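Local coordinates for amidohydrolase 3 domain-containing protein (Pyrococcus furiosus, PDB 3ICJ), which is an uncharacterized zinc-binding member of the amidohydrolase family that probably hydrolyses carbon-nitrogen bonds other than peptide bonds, at residues Trp403-Arg408 with Arg452-Pro457. Sequence-based numbering, arbitrary orientation.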
ATOM      1  N   TRP A 403     -17.195  -7.650  -3.138  1.00 38.96           N
ATOM      2  CA  TRP A 403     -18.452  -7.997  -3.810  1.00 44.17           C
ATOM      3  C   TRP A 403     -19.671  -7.667  -2.927  1.00 45.58           C
ATOM      4  O   TRP A 403     -20.791  -7.544  -3.415  1.00 47.03           O
ATOM      5  CB  TRP A 403     -18.456  -9.495  -4.192  1.00 45.42           C
ATOM      6  CG  TRP A 403     -18.282 -10.416  -2.988  1.00 52.34           C
ATOM      7  CD1 TRP A 403     -17.109 -10.952  -2.536  1.00 48.79           C
ATOM      8  CD2 TRP A 403     -19.309 -10.878  -2.076  1.00 50.43           C
ATOM      9  NE1 TRP A 403     -17.332 -11.708  -1.410  1.00 47.76           N
ATOM     10  CE2 TRP A 403     -18.669 -11.683  -1.103  1.00 50.83           C
ATOM     11  CE3 TRP A 403     -20.698 -10.690  -1.990  1.00 49.02           C
ATOM     12  CZ2 TRP A 403     -19.371 -12.305  -0.056  1.00 49.49           C
ATOM     13  CZ3 TRP A 403     -21.393 -11.298  -0.942  1.00 50.15           C
ATOM     14  CH2 TRP A 403     -20.728 -12.102   0.005  1.00 48.69           C
ATOM     15  N   TRP A 404     -19.432  -7.533  -1.621  1.00 42.29           N
ATOM     16  CA  TRP A 404     -20.479  -7.322  -0.625  1.00 42.00           C
ATOM     17  C   TRP A 404     -20.856  -5.852  -0.385  1.00 41.87           C
ATOM     18  O   TRP A 404     -21.585  -5.551   0.571  1.00 36.15           O
ATOM     19  CB  TRP A 404     -20.059  -7.998   0.694  1.00 39.14           C
ATOM     20  CG  TRP A 404     -18.595  -7.855   0.982  1.00 50.94           C
ATOM     21  CD1 TRP A 404     -17.651  -8.847   0.978  1.00 46.28           C
ATOM     22  CD2 TRP A 404     -17.896  -6.638   1.286  1.00 43.77           C
ATOM     23  NE1 TRP A 404     -16.416  -8.320   1.267  1.00 47.14           N
ATOM     24  CE2 TRP A 404     -16.538  -6.968   1.461  1.00 46.45           C
ATOM     25  CE3 TRP A 404     -18.290  -5.301   1.435  1.00 37.86           C
ATOM     26  CZ2 TRP A 404     -15.563  -6.001   1.770  1.00 38.81           C
ATOM     27  CZ3 TRP A 404     -17.336  -4.349   1.735  1.00 37.92           C
ATOM     28  CH2 TRP A 404     -15.984  -4.704   1.902  1.00 54.40           C
ATOM     29  N   ILE A 405     -20.362  -4.943  -1.233  1.00 42.01           N
ATOM     30  CA  ILE A 405     -20.633  -3.492  -1.090  1.00 45.26           C
ATOM     31  C   ILE A 405     -22.124  -3.153  -1.035  1.00 41.60           C
ATOM     32  O   ILE A 405     -22.563  -2.451  -0.110  1.00 37.81           O
ATOM     33  CB  ILE A 405     -19.942  -2.639  -2.192  1.00 42.07           C
ATOM     34  CG1 ILE A 405     -18.438  -2.534  -1.929  1.00 48.64           C
ATOM     35  CG2 ILE A 405     -20.562  -1.197  -2.275  1.00 40.34           C
ATOM     36  CD1 ILE A 405     -18.011  -1.289  -1.172  1.00 45.39           C
ATOM     37  N   VAL A 406     -22.897  -3.669  -1.996  1.00 37.53           N
ATOM     38  CA  VAL A 406     -24.350  -3.456  -2.000  1.00 40.04           C
ATOM     39  C   VAL A 406     -25.020  -4.010  -0.729  1.00 30.32           C
ATOM     40  O   VAL A 406     -25.895  -3.368  -0.182  1.00 37.35           O
ATOM     41  CB  VAL A 406     -25.035  -3.965  -3.303  1.00 40.87           C
ATOM     42  CG1 VAL A 406     -26.572  -3.923  -3.187  1.00 41.08           C
ATOM     43  CG2 VAL A 406     -24.589  -3.120  -4.496  1.00 43.96           C
ATOM     44  N   ASN A 407     -24.572  -5.167  -0.244  1.00 36.27           N
ATOM     45  CA  ASN A 407     -25.068  -5.703   1.019  1.00 37.34           C
ATOM     46  C   ASN A 407     -24.845  -4.754   2.201  1.00 37.28           C
ATOM     47  O   ASN A 407     -25.735  -4.611   3.031  1.00 31.96           O
ATOM     48  CB  ASN A 407     -24.476  -7.085   1.342  1.00 38.72           C
ATOM     49  CG  ASN A 407     -24.938  -8.165   0.384  1.00 40.21           C
ATOM     50  OD1 ASN A 407     -25.912  -7.990  -0.353  1.00 39.08           O
ATOM     51  ND2 ASN A 407     -24.228  -9.291   0.387  1.00 37.92           N
ATOM     52  N   ARG A 408     -23.681  -4.104   2.256  1.00 34.99           N
ATOM     53  CA  ARG A 408     -23.341  -3.191   3.373  1.00 37.44           C
ATOM     54  C   ARG A 408     -24.094  -1.874   3.353  1.00 34.79           C
ATOM     55  O   ARG A 408     -24.515  -1.386   4.402  1.00 31.90           O
ATOM     56  CB  ARG A 408     -21.834  -2.868   3.402  1.00 35.18           C
ATOM     57  CG  ARG A 408     -20.930  -4.060   3.671  1.00 38.54           C
ATOM     58  CD  ARG A 408     -21.038  -4.540   5.125  1.00 37.78           C
ATOM     59  NE  ARG A 408     -20.043  -5.571   5.392  1.00 39.06           N
ATOM     60  CZ  ARG A 408     -20.204  -6.864   5.104  1.00 40.67           C
ATOM     61  NH1 ARG A 408     -19.234  -7.728   5.371  1.00 36.27           N
ATOM     62  NH2 ARG A 408     -21.326  -7.290   4.528  1.00 36.12           N
ATOM     63  N   ARG A 452     -13.966  -3.230 -14.644  1.00 35.71           N
ATOM     64  CA  ARG A 452     -14.931  -3.478 -13.558  1.00 34.32           C
ATOM     65  C   ARG A 452     -15.513  -2.184 -12.956  1.00 38.72           C
ATOM     66  O   ARG A 452     -14.923  -1.122 -13.065  1.00 38.65           O
ATOM     67  CB  ARG A 452     -14.306  -4.345 -12.444  1.00 32.65           C
ATOM     68  CG  ARG A 452     -13.938  -5.798 -12.855  1.00 40.28           C
ATOM     69  CD  ARG A 452     -15.182  -6.703 -13.072  1.00 45.28           C
ATOM     70  NE  ARG A 452     -16.107  -6.681 -11.929  1.00 46.00           N
ATOM     71  CZ  ARG A 452     -16.057  -7.517 -10.891  1.00 52.84           C
ATOM     72  NH1 ARG A 452     -15.125  -8.470 -10.823  1.00 37.32           N
ATOM     73  NH2 ARG A 452     -16.944  -7.409  -9.912  1.00 53.95           N
ATOM     74  N   TYR A 453     -16.673  -2.310 -12.313  1.00 37.93           N
ATOM     75  CA  TYR A 453     -17.376  -1.204 -11.641  1.00 33.21           C
ATOM     76  C   TYR A 453     -18.242  -1.785 -10.511  1.00 37.56           C
ATOM     77  O   TYR A 453     -18.584  -2.970 -10.534  1.00 37.94           O
ATOM     78  CB  TYR A 453     -18.238  -0.425 -12.656  1.00 30.16           C
ATOM     79  CG  TYR A 453     -19.095  -1.325 -13.507  1.00 27.96           C
ATOM     80  CD1 TYR A 453     -20.326  -1.778 -13.046  1.00 34.78           C
ATOM     81  CD2 TYR A 453     -18.653  -1.773 -14.763  1.00 31.32           C
ATOM     82  CE1 TYR A 453     -21.094  -2.643 -13.796  1.00 26.49           C
ATOM     83  CE2 TYR A 453     -19.441  -2.631 -15.532  1.00 29.04           C
ATOM     84  CZ  TYR A 453     -20.661  -3.053 -15.030  1.00 32.07           C
ATOM     85  OH  TYR A 453     -21.469  -3.900 -15.759  1.00 34.64           O
ATOM     86  N   VAL A 454     -18.605  -0.966  -9.526  1.00 37.36           N
ATOM     87  CA  VAL A 454     -19.501  -1.433  -8.472  1.00 32.95           C
ATOM     88  C   VAL A 454     -20.923  -1.540  -9.013  1.00 39.03           C
ATOM     89  O   VAL A 454     -21.497  -2.640  -9.055  1.00 33.29           O
ATOM     90  CB  VAL A 454     -19.417  -0.563  -7.201  1.00 37.11           C
ATOM     91  CG1 VAL A 454     -20.401  -1.052  -6.145  1.00 36.09           C
ATOM     92  CG2 VAL A 454     -17.990  -0.583  -6.660  1.00 36.32           C
ATOM     93  N   VAL A 455     -21.470  -0.399  -9.437  1.00 33.29           N
ATOM     94  CA  VAL A 455     -22.786  -0.323 -10.079  1.00 39.69           C
ATOM     95  C   VAL A 455     -22.796   0.547 -11.343  1.00 36.05           C
ATOM     96  O   VAL A 455     -23.573   0.278 -12.258  1.00 37.78           O
ATOM     97  CB  VAL A 455     -23.892   0.206  -9.119  1.00 39.23           C
ATOM     98  CG1 VAL A 455     -24.304  -0.883  -8.127  1.00 37.33           C
ATOM     99  CG2 VAL A 455     -23.442   1.483  -8.404  1.00 32.17           C
ATOM    100  N   ASP A 456     -21.927   1.564 -11.409  1.00 30.40           N
ATOM    101  CA  ASP A 456     -21.956   2.501 -12.535  1.00 33.28           C
ATOM    102  C   ASP A 456     -20.814   2.268 -13.518  1.00 34.12           C
ATOM    103  O   ASP A 456     -19.645   2.581 -13.206  1.00 34.77           O
ATOM    104  CB  ASP A 456     -21.957   3.955 -12.021  1.00 34.86           C
ATOM    105  CG  ASP A 456     -22.007   4.999 -13.153  1.00 41.01           C
ATOM    106  OD1 ASP A 456     -22.270   4.669 -14.342  1.00 34.12           O
ATOM    107  OD2 ASP A 456     -21.778   6.170 -12.834  1.00 45.42           O
ATOM    108  N   PRO A 457     -21.138   1.743 -14.730  1.00 33.58           N
ATOM    109  CA  PRO A 457     -20.059   1.492 -15.689  1.00 33.62           C
ATOM    110  C   PRO A 457     -19.333   2.770 -16.112  1.00 31.52           C
ATOM    111  O   PRO A 457     -18.190   2.700 -16.555  1.00 33.13           O
ATOM    112  CB  PRO A 457     -20.774   0.860 -16.873  1.00 32.58           C
ATOM    113  CG  PRO A 457     -22.063   0.321 -16.301  1.00 34.49           C
ATOM    114  CD  PRO A 457     -22.441   1.288 -15.248  1.00 29.03           C
TER
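I405 and V406 meet V454 and V455 in a small, wholly apolar contact between the first turn of helix 405-413 and the loop that leaves helix 442-451. Both elements lie within the amidohydrolase family region of the chain. The main touch is methyl to methyl: CG2 of I405 lies 3.9 Å from CG1 of V454. The two side chains cross at about a right angle. On I405 the touching branch is the one anti to the backbone N, while CG1 lies beside that N. V454 is built alike: its CG1 stands anti to the backbone N (chi1 178°) and reaches the helix. A second, looser pair lies next to it, with CG2 of V406 4.3 Å from CG1 of V455. The backbones stay well apart, the closest CA atoms being those of I405 and V454 at 7.7 Å.

W404 is the N-cap residue that begins the helix carrying I405 and V406. I405 also touches L303, and V454 touches Y418. The side chain of I405 is about 14 Å from a bound zinc ion and about 10 Å from that of the zinc ligand H373, so it is not itself part of the metal site.

With 115 Å² buried and only branched aliphatic groups meeting, the two segments are joined by van der Waals and hydrophobic packing, which gives little directional control.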